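Local coordinates for SYE1 (Shewanella oneidensis, PDB 4AWT), which binds FMN and, like other members of the Old Yellow Enzyme family, probably reduces carbon-carbon double bonds at the expense of NADH or NADPH, at residues N328-L331 with P332-R336. The protein carries 1 engineered substitution. Numbering follows the deposited sequence.
Sequences NPDL and PERLR
With CG of R334 anti to its carbonyl carbon (chi1 -60°) and the chain extended from CG to NE, the guanidinium runs back to D330, whose own CG sits between its backbone N and carbonyl carbon (chi1 58°). The result is a side-on salt bridge to D330 OD1: R334 NE donates at 2.8 Å from above the carboxylate plane, R334 NH2 at 3.2 Å, more bent, to the syn lone pair. OD1 lies in the guanidinium plane, though the two groups' planes are 85° apart; D330 OD2 accepts from Y363 N. N328 OD1 rests over the guanidinium face, 3.0 Å from R334 CZ, without a hydrogen bond to the arginine. That oxygen instead accepts from A342 N, and N328 ND2 donates to the P324 carbonyl. This is the start of helix 331-337, beyond the last TIM-barrel strand and helix 323-327; a type I turn from N328 to L331 leads in, and D330 holds the N-cap position without a side-chain capping bond. The first helical bonds are R334 N to D330 O, 3.1 Å, and L335 N to L331 O, 2.9 Å. Cut back to an alanine, R334 would probably leave D330 OD1 without its counter-charge and the P340 carbonyl without its bond from NH1. One turn along, L331 CG packs on L335 CD1 at 3.9 Å; the L331 side chain, about 8 Å from the bound FMN, also touches F321, P324 and F325.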
ATOM      1  N   ASN A 328      12.444  14.085  -2.770  1.00  5.47           N
ATOM      2  CA  ASN A 328      12.175  15.390  -2.183  1.00  5.44           C
ATOM      3  C   ASN A 328      11.655  15.166  -0.773  1.00  5.45           C
ATOM      4  O   ASN A 328      10.467  15.019  -0.550  1.00  5.83           O
ATOM      5  CB  ASN A 328      11.148  16.179  -2.997  1.00  5.75           C
ATOM      6  CG  ASN A 328      11.670  16.442  -4.401  1.00  5.73           C
ATOM      7  OD1 ASN A 328      12.402  17.404  -4.616  1.00  6.25           O
ATOM      8  ND2 ASN A 328      11.318  15.550  -5.317  1.00  6.10           N
ATOM      9  N   PRO A 329      12.566  15.095   0.227  1.00  5.61           N
ATOM     10  CA  PRO A 329      12.094  14.834   1.583  1.00  5.88           C
ATOM     11  C   PRO A 329      11.144  15.905   2.086  1.00  5.82           C
ATOM     12  O   PRO A 329      10.238  15.645   2.868  1.00  6.23           O
ATOM     13  CB  PRO A 329      13.382  14.741   2.406  1.00  6.60           C
ATOM     14  CG  PRO A 329      14.401  15.534   1.609  1.00  6.78           C
ATOM     15  CD  PRO A 329      14.040  15.235   0.168  1.00  6.43           C
ATOM     16  N   ASP A 330      11.393  17.145   1.619  1.00  5.56           N
ATOM     17  CA  ASP A 330      10.625  18.328   1.885  1.00  5.70           C
ATOM     18  C   ASP A 330       9.645  18.606   0.773  1.00  5.57           C
ATOM     19  O   ASP A 330       9.359  19.769   0.423  1.00  5.91           O
ATOM     20  CB  ASP A 330      11.535  19.539   2.105  1.00  6.03           C
ATOM     21  CG  ASP A 330      12.440  19.843   0.954  1.00  6.36           C
ATOM     22  OD1 ASP A 330      12.662  18.974   0.066  1.00  6.52           O
ATOM     23  OD2 ASP A 330      12.967  20.976   0.940  1.00  8.40           O
ATOM     24  N   LEU A 331       9.030  17.558   0.196  1.00  5.74           N
ATOM     25  CA  LEU A 331       8.092  17.752  -0.884  1.00  5.61           C
ATOM     26  C   LEU A 331       7.011  18.737  -0.541  1.00  5.48           C
ATOM     27  O   LEU A 331       6.703  19.615  -1.375  1.00  5.80           O
ATOM     28  CB  LEU A 331       7.494  16.400  -1.326  1.00  5.74           C
ATOM     29  CG  LEU A 331       6.520  16.529  -2.485  1.00  5.78           C
ATOM     30  CD1 LEU A 331       7.175  16.967  -3.764  1.00  6.79           C
ATOM     31  CD2 LEU A 331       5.798  15.205  -2.685  1.00  6.79           C
ATOM     32  N   PRO A 332       6.379  18.698   0.637  1.00  5.71           N
ATOM     33  CA  PRO A 332       5.302  19.675   0.914  1.00  6.20           C
ATOM     34  C   PRO A 332       5.797  21.123   0.752  1.00  5.98           C
ATOM     35  O   PRO A 332       5.113  21.926   0.081  1.00  6.93           O
ATOM     36  CB  PRO A 332       4.844  19.322   2.308  1.00  6.55           C
ATOM     37  CG  PRO A 332       5.144  17.822   2.429  1.00  6.49           C
ATOM     38  CD  PRO A 332       6.480  17.693   1.715  1.00  6.11           C
ATOM     39  N   GLU A 333       6.911  21.460   1.333  1.00  6.37           N
ATOM     40  CA  GLU A 333       7.429  22.834   1.198  1.00  6.80           C
ATOM     41  C   GLU A 333       7.662  23.197  -0.226  1.00  6.38           C
ATOM     42  O   GLU A 333       7.413  24.318  -0.660  1.00  6.87           O
ATOM     43  CB  GLU A 333       8.693  22.993   2.035  1.00  9.03           C
ATOM     44  CG  GLU A 333       9.220  24.393   2.109  1.00 12.28           C
ATOM     45  CD  GLU A 333       8.483  25.291   3.054  1.00 12.75           C
ATOM     46  OE1 GLU A 333       7.458  24.881   3.663  1.00 18.39           O
ATOM     47  OE2 GLU A 333       8.823  26.472   3.142  1.00 18.78           O
ATOM     48  N   ARG A 334       8.199  22.261  -1.024  1.00  6.23           N
ATOM     49  CA  ARG A 334       8.444  22.537  -2.415  1.00  6.11           C
ATOM     50  C   ARG A 334       7.151  22.754  -3.175  1.00  6.13           C
ATOM     51  O   ARG A 334       7.059  23.687  -3.997  1.00  7.01           O
ATOM     52  CB  ARG A 334       9.261  21.426  -3.082  1.00  6.13           C
ATOM     53  CG  ARG A 334      10.605  21.200  -2.471  1.00  6.08           C
ATOM     54  CD  ARG A 334      11.464  20.308  -3.330  1.00  6.42           C
ATOM     55  NE  ARG A 334      12.635  19.860  -2.636  1.00  5.90           N
ATOM     56  CZ  ARG A 334      13.839  19.636  -3.171  1.00  5.76           C
ATOM     57  NH1 ARG A 334      14.137  20.000  -4.411  1.00  6.13           N
ATOM     58  NH2 ARG A 334      14.750  19.083  -2.422  1.00  6.67           N
ATOM     59  N   LEU A 335       6.143  21.924  -2.949  1.00  6.00           N
ATOM     60  CA  LEU A 335       4.867  22.103  -3.613  1.00  6.23           C
ATOM     61  C   LEU A 335       4.255  23.448  -3.237  1.00  6.54           C
ATOM     62  O   LEU A 335       3.669  24.124  -4.084  1.00  7.57           O
ATOM     63  CB  LEU A 335       3.887  20.982  -3.257  1.00  6.69           C
ATOM     64  CG  LEU A 335       4.286  19.572  -3.713  1.00  7.02           C
ATOM     65  CD1 LEU A 335       3.312  18.569  -3.123  1.00 10.28           C
ATOM     66  CD2 LEU A 335       4.361  19.489  -5.229  1.00 10.67           C
ATOM     67  N   ARG A 336       4.358  23.833  -1.978  1.00  6.47           N
ATOM     68  CA  ARG A 336       3.738  25.070  -1.528  1.00  6.53           C
ATOM     69  C   ARG A 336       4.384  26.283  -2.165  1.00  7.06           C
ATOM     70  O   ARG A 336       3.683  27.254  -2.507  1.00  8.02           O
ATOM     71  CB  ARG A 336       3.794  25.146  -0.008  1.00  6.79           C
ATOM     72  CG  ARG A 336       2.903  26.252   0.563  1.00  6.94           C
ATOM     73  CD  ARG A 336       2.616  26.077   2.019  1.00  8.61           C
ATOM     74  NE  ARG A 336       3.827  26.160   2.842  1.00 10.50           N
ATOM     75  CZ  ARG A 336       4.424  27.248   3.241  1.00 11.56           C
ATOM     76  NH1 ARG A 336       3.883  28.400   2.997  1.00 10.83           N
ATOM     77  NH2 ARG A 336       5.545  27.154   3.905  1.00 16.35           N
TER